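Local coordinates for sulfur oxidation protein soxB (Thermus thermophilus, PDB 2WDD), which hydrolyses sulfur-sulfur bonds as the dimanganese thiosulfohydrolase of the Sox sulfur oxidation pathway, releasing sulfate from cysteine S-thiosulfonate, at residues 51-56 with 553-558; 155-160 with 178-183. All coordinates share one frame; numbering follows the deposited sequence. Where two conformers were deposited one is given.

Contact 1: residues 51-56 with 553-558; sequences NLIAPK and RNYRLP
Asn51 reaches across to the backbone of Arg556 where two loops, 51-56 and the C-terminal 553-558, run side by side in nearly opposite directions without forming a sheet. Its bond from CA to CB is directed toward 553-558, and with CG anti to the carbonyl carbon (chi1 -55°) Asn51 CG stands 3.6 Å from Tyr555 CE1. Asn51 OD1 takes Arg556 N on a lone pair at 2.9 Å, almost straight at 175°, and also accepts from a water that bridges to Asn554 O. Asn51 ND2 returns a bond to Arg556 O (2.9 Å) while lying 3.1 Å above the Tyr555 ring plane, offset toward the rim near CE1; Asp375 bonds both this ND2 and Tyr555 OH. An amide suits this place because it both gives and accepts; an alanine here would probably leave Arg556 N and O without these mates and open a gap over the Tyr555 ring. Ile53 offers an apolar methyl, CD1, to the ring edge. At the far end the long chain of Arg553, bent at chi2, carries a flat, charged donor to Asp479 and Ala54: Arg553 NH2 meets Ala54 O in the guanidinium plane, at 2.7 Å.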
ATOM      1  N   ASN A  51       5.086   1.306  14.033  1.00  8.11           N
ATOM      2  CA  ASN A  51       4.693   2.664  14.423  1.00  8.30           C
ATOM      3  C   ASN A  51       3.937   3.350  13.310  1.00 10.21           C
ATOM      4  O   ASN A  51       4.302   3.222  12.130  1.00  9.41           O
ATOM      5  CB  ASN A  51       5.905   3.547  14.741  1.00  7.54           C
ATOM      6  CG  ASN A  51       6.798   2.950  15.799  1.00 10.03           C
ATOM      7  OD1 ASN A  51       6.616   3.193  16.998  1.00 10.74           O
ATOM      8  ND2 ASN A  51       7.774   2.160  15.362  1.00  9.82           N
ATOM      9  N   LEU A  52       2.896   4.077  13.713  1.00  8.69           N
ATOM     10  CA  LEU A  52       2.124   4.950  12.823  1.00  8.24           C
ATOM     11  C   LEU A  52       1.982   6.239  13.630  1.00 13.21           C
ATOM     12  O   LEU A  52       0.971   6.480  14.293  1.00 13.81           O
ATOM     13  CB  LEU A  52       0.767   4.360  12.456  1.00  8.25           C
ATOM     14  CG  LEU A  52       0.797   3.212  11.439  1.00 11.37           C
ATOM     15  CD1 LEU A  52      -0.607   2.602  11.313  1.00 11.84           C
ATOM     16  CD2 LEU A  52       1.268   3.749  10.080  1.00 13.15           C
ATOM     17  N   ILE A  53       3.055   7.017  13.633  1.00 10.57           N
ATOM     18  CA  ILE A  53       3.133   8.233  14.424  1.00 11.17           C
ATOM     19  C   ILE A  53       2.245   9.334  13.880  1.00 16.03           C
ATOM     20  O   ILE A  53       2.193   9.577  12.676  1.00 14.94           O
ATOM     21  CB  ILE A  53       4.590   8.682  14.551  1.00 13.74           C
ATOM     22  CG1 ILE A  53       5.400   7.600  15.259  1.00 14.41           C
ATOM     23  CG2 ILE A  53       4.700  10.042  15.240  1.00 13.50           C
ATOM     24  CD1 ILE A  53       6.905   7.721  15.050  1.00 15.37           C
ATOM     25  N   ALA A  54       1.563  10.023  14.789  1.00 15.30           N
ATOM     26  CA  ALA A  54       0.668  11.098  14.406  1.00 15.09           C
ATOM     27  C   ALA A  54       0.776  12.221  15.411  1.00 16.47           C
ATOM     28  O   ALA A  54       1.163  11.998  16.549  1.00 14.23           O
ATOM     29  CB  ALA A  54      -0.751  10.597  14.377  1.00 16.19           C
ATOM     30  N   PRO A  55       0.415  13.444  14.997  1.00 15.48           N
ATOM     31  CA  PRO A  55       0.400  14.521  15.987  1.00 15.80           C
ATOM     32  C   PRO A  55      -0.768  14.224  16.928  1.00 19.30           C
ATOM     33  O   PRO A  55      -1.679  13.467  16.583  1.00 17.00           O
ATOM     34  CB  PRO A  55       0.093  15.763  15.142  1.00 17.72           C
ATOM     35  CG  PRO A  55      -0.684  15.249  13.990  1.00 22.26           C
ATOM     36  CD  PRO A  55      -0.172  13.857  13.709  1.00 17.97           C
ATOM     37  N   LYS A  56      -0.722  14.791  18.123  1.00 17.10           N
ATOM     38  CA  LYS A  56      -1.733  14.517  19.132  1.00 17.92           C
ATOM     39  C   LYS A  56      -3.203  14.438  18.693  1.00 24.05           C
ATOM     40  O   LYS A  56      -3.882  13.455  18.980  1.00 23.31           O
ATOM     41  CB  LYS A  56      -1.518  15.391  20.371  1.00 19.39           C
ATOM     42  CG  LYS A  56      -0.236  15.032  21.108  1.00 22.98           C
ATOM     43  CD  LYS A  56       0.094  15.994  22.246  1.00 25.71           C
ATOM     44  CE  LYS A  56      -0.567  17.342  22.057  1.00 28.73           C
ATOM     45  NZ  LYS A  56      -0.324  18.195  23.254  1.00 20.77           N
ATOM     46  N   ARG A 553       6.599  10.329  22.313  1.00 14.03           N
ATOM     47  CA  ARG A 553       6.073   9.008  21.946  1.00 13.88           C
ATOM     48  C   ARG A 553       7.070   7.929  22.311  1.00 15.87           C
ATOM     49  O   ARG A 553       8.272   8.172  22.339  1.00 15.08           O
ATOM     50  CB  ARG A 553       5.848   8.908  20.426  1.00 13.41           C
ATOM     51  CG  ARG A 553       5.055  10.031  19.796  1.00 15.52           C
ATOM     52  CD  ARG A 553       3.575   9.895  20.078  1.00 18.27           C
ATOM     53  NE  ARG A 553       2.851  10.890  19.303  1.00 16.36           N
ATOM     54  CZ  ARG A 553       2.811  12.182  19.612  1.00 27.06           C
ATOM     55  NH1 ARG A 553       3.419  12.619  20.707  1.00 20.71           N
ATOM     56  NH2 ARG A 553       2.163  13.031  18.828  1.00 16.42           N
ATOM     57  N   ASN A 554       6.570   6.712  22.489  1.00 13.86           N
ATOM     58  CA  ASN A 554       7.437   5.565  22.681  1.00 13.65           C
ATOM     59  C   ASN A 554       7.624   4.965  21.290  1.00 15.17           C
ATOM     60  O   ASN A 554       6.651   4.606  20.631  1.00 15.70           O
ATOM     61  CB  ASN A 554       6.751   4.542  23.574  1.00 14.83           C
ATOM     62  CG  ASN A 554       6.843   4.918  25.029  1.00 24.95           C
ATOM     63  OD1 ASN A 554       7.827   5.530  25.450  1.00 19.98           O
ATOM     64  ND2 ASN A 554       5.787   4.641  25.785  1.00 21.34           N
ATOM     65  N   TYR A 555       8.864   4.867  20.843  1.00 11.71           N
ATOM     66  CA  TYR A 555       9.145   4.303  19.533  1.00 10.53           C
ATOM     67  C   TYR A 555       9.235   2.788  19.688  1.00 13.08           C
ATOM     68  O   TYR A 555      10.015   2.291  20.501  1.00 13.90           O
ATOM     69  CB  TYR A 555      10.435   4.879  18.948  1.00 11.08           C
ATOM     70  CG  TYR A 555      10.650   4.389  17.552  1.00 10.06           C
ATOM     71  CD1 TYR A 555       9.912   4.921  16.499  1.00 10.07           C
ATOM     72  CD2 TYR A 555      11.396   3.244  17.313  1.00 11.23           C
ATOM     73  CE1 TYR A 555      10.022   4.396  15.210  1.00 11.57           C
ATOM     74  CE2 TYR A 555      11.513   2.710  16.032  1.00 11.17           C
ATOM     75  CZ  TYR A 555      10.805   3.291  14.987  1.00 12.95           C
ATOM     76  OH  TYR A 555      10.870   2.746  13.721  1.00 12.11           O
ATOM     77  N   ARG A 556       8.397   2.059  18.959  1.00 11.24           N
ATOM     78  CA  ARG A 556       8.332   0.607  19.133  1.00 10.49           C
ATOM     79  C   ARG A 556       9.081  -0.192  18.084  1.00 13.28           C
ATOM     80  O   ARG A 556       9.158   0.205  16.928  1.00 12.24           O
ATOM     81  CB  ARG A 556       6.874   0.130  19.174  1.00 10.79           C
ATOM     82  CG  ARG A 556       6.030   0.809  20.248  1.00 14.46           C
ATOM     83  CD  ARG A 556       6.509   0.389  21.634  1.00 16.04           C
ATOM     84  NE  ARG A 556       6.468  -1.061  21.781  1.00 15.03           N
ATOM     85  CZ  ARG A 556       5.371  -1.747  22.091  1.00 29.73           C
ATOM     86  NH1 ARG A 556       4.228  -1.109  22.323  1.00 20.36           N
ATOM     87  NH2 ARG A 556       5.414  -3.071  22.174  1.00 22.53           N
ATOM     88  N   LEU A 557       9.541  -1.373  18.489  1.00 10.75           N
ATOM     89  CA  LEU A 557      10.204  -2.295  17.586  1.00 11.82           C
ATOM     90  C   LEU A 557       9.609  -3.685  17.735  1.00 13.99           C
ATOM     91  O   LEU A 557       9.207  -4.103  18.825  1.00 14.05           O
ATOM     92  CB  LEU A 557      11.692  -2.386  17.896  1.00 12.39           C
ATOM     93  CG  LEU A 557      12.536  -1.159  17.560  1.00 16.59           C
ATOM     94  CD1 LEU A 557      13.937  -1.355  18.146  1.00 16.58           C
ATOM     95  CD2 LEU A 557      12.616  -0.952  16.048  1.00 17.05           C
ATOM     96  N   PRO A 558       9.619  -4.451  16.649  1.00 10.80           N
ATOM     97  CA  PRO A 558       9.115  -5.820  16.757  1.00 10.23           C
ATOM     98  C   PRO A 558      10.222  -6.745  17.249  1.00 14.77           C
ATOM     99  O   PRO A 558      11.374  -6.338  17.374  1.00 12.94           O
ATOM    100  CB  PRO A 558       8.823  -6.180  15.294  1.00 12.05           C
ATOM    101  CG  PRO A 558       9.903  -5.428  14.542  1.00 15.40           C
ATOM    102  CD  PRO A 558      10.025  -4.107  15.272  1.00 11.55           C
TER
HETATM  103  O   HOH W   1       6.020   5.706  18.144  1.00 14.95           O
HETATM  104  O   HOH W   2       1.899   8.977  17.539  1.00 15.59           O

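Contact 2: residues 155-160 with 178-183; sequences VGVDHM and GLFRGE
Phe180 packs its ring against Val157 and Met160 in a beta-alpha-beta unit, in which strand 159-160, helix 170-179 and strand 183-184 follow one another and the two strands run parallel at one end of a mixed sheet. Phe180 is the first residue to leave the helix. Its chi1 of -177° sets CG anti to the backbone N, and the flat ring beyond it reaches residues 155-160. Val157 CG1 meets the ring edge at Phe180 CZ, 4.0 Å away, while Met160 SD lies over one face, 4.2 Å from the Phe180 centroid, in a Met-aromatic contact. Over the opposite face, near the ring centre, sits the N of Gly182. Glycine suits position 182: a CB would run into Val157 O, which instead approaches Gly182 CA to 3.1 Å. Glu183 then joins the backbones, Glu183 N bonding Asp158 O at 2.9 Å, nearly straight (177°) but from above the carbonyl plane. Its extended side chain runs beside His159 in the same direction and pairs with Arg203, whereas His159 NE2 is hydrogen-bonded to His205. The other ring nitrogen, His159 ND1, donates in the plane of its ring to Glu183 O, at 2.9 Å.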
ATOM      1  N   VAL A 155     -10.105 -14.578 -11.790  1.00 16.02           N
ATOM      2  CA  VAL A 155     -10.954 -14.484 -10.607  1.00 15.39           C
ATOM      3  C   VAL A 155     -12.315 -13.873 -10.945  1.00 18.29           C
ATOM      4  O   VAL A 155     -13.348 -14.342 -10.462  1.00 18.79           O
ATOM      5  CB  VAL A 155     -10.260 -13.763  -9.431  0.65 19.59           C
ATOM      6  CG1 VAL A 155      -9.523 -12.533  -9.907  0.65 19.34           C
ATOM      7  CG2 VAL A 155     -11.280 -13.400  -8.353  0.65 19.32           C
ATOM      8  N   GLY A 156     -12.320 -12.866 -11.815  1.00 13.10           N
ATOM      9  CA  GLY A 156     -13.529 -12.173 -12.224  1.00 13.35           C
ATOM     10  C   GLY A 156     -13.763 -10.922 -11.388  1.00 18.84           C
ATOM     11  O   GLY A 156     -14.658 -10.884 -10.550  1.00 21.13           O
ATOM     12  N   VAL A 157     -12.935  -9.904 -11.595  1.00 14.39           N
ATOM     13  CA  VAL A 157     -13.047  -8.655 -10.846  1.00 13.42           C
ATOM     14  C   VAL A 157     -14.069  -7.753 -11.529  1.00 15.56           C
ATOM     15  O   VAL A 157     -13.963  -7.497 -12.729  1.00 16.00           O
ATOM     16  CB  VAL A 157     -11.677  -7.952 -10.769  1.00 15.71           C
ATOM     17  CG1 VAL A 157     -11.814  -6.559 -10.149  1.00 14.79           C
ATOM     18  CG2 VAL A 157     -10.677  -8.812 -10.002  1.00 15.47           C
ATOM     19  N   ASP A 158     -15.066  -7.277 -10.789  1.00 12.27           N
ATOM     20  CA  ASP A 158     -16.103  -6.442 -11.391  1.00 12.13           C
ATOM     21  C   ASP A 158     -15.679  -5.000 -11.631  1.00 14.44           C
ATOM     22  O   ASP A 158     -16.042  -4.398 -12.643  1.00 14.32           O
ATOM     23  CB  ASP A 158     -17.356  -6.459 -10.533  1.00 13.21           C
ATOM     24  CG  ASP A 158     -18.005  -7.816 -10.499  1.00 18.21           C
ATOM     25  OD1 ASP A 158     -18.406  -8.313 -11.575  1.00 21.14           O
ATOM     26  OD2 ASP A 158     -18.046  -8.423  -9.418  1.00 16.54           O
ATOM     27  N   HIS A 159     -14.948  -4.428 -10.681  1.00 11.10           N
ATOM     28  CA  HIS A 159     -14.484  -3.052 -10.812  1.00 10.50           C
ATOM     29  C   HIS A 159     -13.114  -2.890 -10.188  1.00 13.24           C
ATOM     30  O   HIS A 159     -12.743  -3.636  -9.281  1.00 12.10           O
ATOM     31  CB  HIS A 159     -15.407  -2.086 -10.072  1.00 10.94           C
ATOM     32  CG  HIS A 159     -16.791  -2.010 -10.635  1.00 13.76           C
ATOM     33  ND1 HIS A 159     -17.045  -1.577 -11.921  1.00 15.45           N
ATOM     34  CD2 HIS A 159     -17.998  -2.260 -10.073  1.00 16.11           C
ATOM     35  CE1 HIS A 159     -18.351  -1.590 -12.134  1.00 15.57           C
ATOM     36  NE2 HIS A 159     -18.951  -1.990 -11.028  1.00 15.71           N
ATOM     37  N   MET A 160     -12.386  -1.876 -10.648  1.00 10.74           N
ATOM     38  CA  MET A 160     -11.130  -1.499 -10.022  1.00 10.09           C
ATOM     39  C   MET A 160     -10.947  -0.001 -10.198  1.00 11.07           C
ATOM     40  O   MET A 160     -11.589   0.632 -11.061  1.00 10.34           O
ATOM     41  CB  MET A 160      -9.928  -2.252 -10.595  1.00 12.17           C
ATOM     42  CG  MET A 160      -9.286  -1.592 -11.806  1.00 14.01           C
ATOM     43  SD  MET A 160      -7.788  -2.515 -12.389  1.00 15.60           S
ATOM     44  CE  MET A 160      -6.521  -1.867 -11.255  1.00 13.06           C
ATOM     45  N   GLY A 178      -7.933  -2.742 -22.107  1.00 15.62           N
ATOM     46  CA  GLY A 178      -8.594  -3.469 -23.176  1.00 15.26           C
ATOM     47  C   GLY A 178      -8.709  -4.933 -22.793  1.00 19.72           C
ATOM     48  O   GLY A 178      -9.694  -5.603 -23.117  1.00 20.94           O
ATOM     49  N   LEU A 179      -7.692  -5.437 -22.101  1.00 16.02           N
ATOM     50  CA  LEU A 179      -7.666  -6.825 -21.671  1.00 15.42           C
ATOM     51  C   LEU A 179      -8.537  -7.067 -20.431  1.00 17.30           C
ATOM     52  O   LEU A 179      -9.182  -8.097 -20.317  1.00 17.08           O
ATOM     53  CB  LEU A 179      -6.222  -7.276 -21.409  1.00 15.36           C
ATOM     54  CG  LEU A 179      -6.000  -8.696 -20.878  1.00 20.53           C
ATOM     55  CD1 LEU A 179      -6.419  -9.738 -21.932  1.00 21.34           C
ATOM     56  CD2 LEU A 179      -4.533  -8.883 -20.490  1.00 22.09           C
ATOM     57  N   PHE A 180      -8.515  -6.121 -19.498  1.00 13.82           N
ATOM     58  CA  PHE A 180      -9.303  -6.190 -18.262  1.00 12.74           C
ATOM     59  C   PHE A 180     -10.800  -6.367 -18.553  1.00 16.44           C
ATOM     60  O   PHE A 180     -11.411  -5.527 -19.202  1.00 16.23           O
ATOM     61  CB  PHE A 180      -9.049  -4.899 -17.471  1.00 13.52           C
ATOM     62  CG  PHE A 180      -9.732  -4.844 -16.127  1.00 12.80           C
ATOM     63  CD1 PHE A 180      -9.528  -5.836 -15.187  1.00 14.66           C
ATOM     64  CD2 PHE A 180     -10.565  -3.776 -15.807  1.00 13.42           C
ATOM     65  CE1 PHE A 180     -10.143  -5.765 -13.942  1.00 15.22           C
ATOM     66  CE2 PHE A 180     -11.184  -3.702 -14.572  1.00 16.01           C
ATOM     67  CZ  PHE A 180     -10.970  -4.691 -13.639  1.00 13.46           C
ATOM     68  N   ARG A 181     -11.389  -7.457 -18.059  1.00 14.69           N
ATOM     69  CA  ARG A 181     -12.803  -7.736 -18.320  1.00 15.48           C
ATOM     70  C   ARG A 181     -13.758  -7.036 -17.361  1.00 20.30           C
ATOM     71  O   ARG A 181     -14.957  -6.950 -17.614  1.00 21.53           O
ATOM     72  CB  ARG A 181     -13.064  -9.239 -18.377  1.00 16.40           C
ATOM     73  CG  ARG A 181     -12.407  -9.913 -19.582  1.00 20.46           C
ATOM     74  CD  ARG A 181     -12.442 -11.429 -19.471  1.00 30.49           C
ATOM     75  NE  ARG A 181     -13.796 -11.925 -19.235  1.00 33.31           N
ATOM     76  CZ  ARG A 181     -14.688 -12.138 -20.196  1.00 45.53           C
ATOM     77  NH1 ARG A 181     -14.369 -11.903 -21.461  1.00 31.23           N
ATOM     78  NH2 ARG A 181     -15.899 -12.587 -19.890  1.00 30.10           N
ATOM     79  N   GLY A 182     -13.226  -6.511 -16.266  1.00 16.27           N
ATOM     80  CA  GLY A 182     -14.043  -5.770 -15.332  1.00 15.37           C
ATOM     81  C   GLY A 182     -14.255  -4.383 -15.901  1.00 16.12           C
ATOM     82  O   GLY A 182     -13.811  -4.084 -17.024  1.00 16.32           O
ATOM     83  N   GLU A 183     -14.937  -3.533 -15.141  1.00 12.68           N
ATOM     84  CA  GLU A 183     -15.188  -2.162 -15.551  1.00 11.92           C
ATOM     85  C   GLU A 183     -14.403  -1.184 -14.682  1.00 15.15           C
ATOM     86  O   GLU A 183     -14.653  -1.065 -13.485  1.00 13.63           O
ATOM     87  CB  GLU A 183     -16.681  -1.814 -15.513  1.00 13.49           C
ATOM     88  CG  GLU A 183     -16.910  -0.370 -15.912  1.00 22.00           C
ATOM     89  CD  GLU A 183     -18.362   0.024 -15.973  1.00 31.69           C
ATOM     90  OE1 GLU A 183     -18.640   1.085 -16.554  1.00 23.61           O
ATOM     91  OE2 GLU A 183     -19.212  -0.705 -15.427  1.00 22.28           O
TER

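Contacts 1 and 2 do not touch: their centres lie 39 Å apart on opposite sides of the chain's centre, and their nearest atoms are about 23 Å apart. They also differ in reach along the sequence. Contact 1 brings together loops 497 residues apart, whereas contact 2 spans only 18 and falls within the long stretch of chain that contact 1 brackets. Contact 2 has a side chain near the metal ligands. Its Met160 side chain is about 8 Å from those of the manganese ligands Asp132 and His263, and about 11 Å from a bound manganese ion, so it lies outside the first coordination shell. Contact 1 is away from the annotated sites.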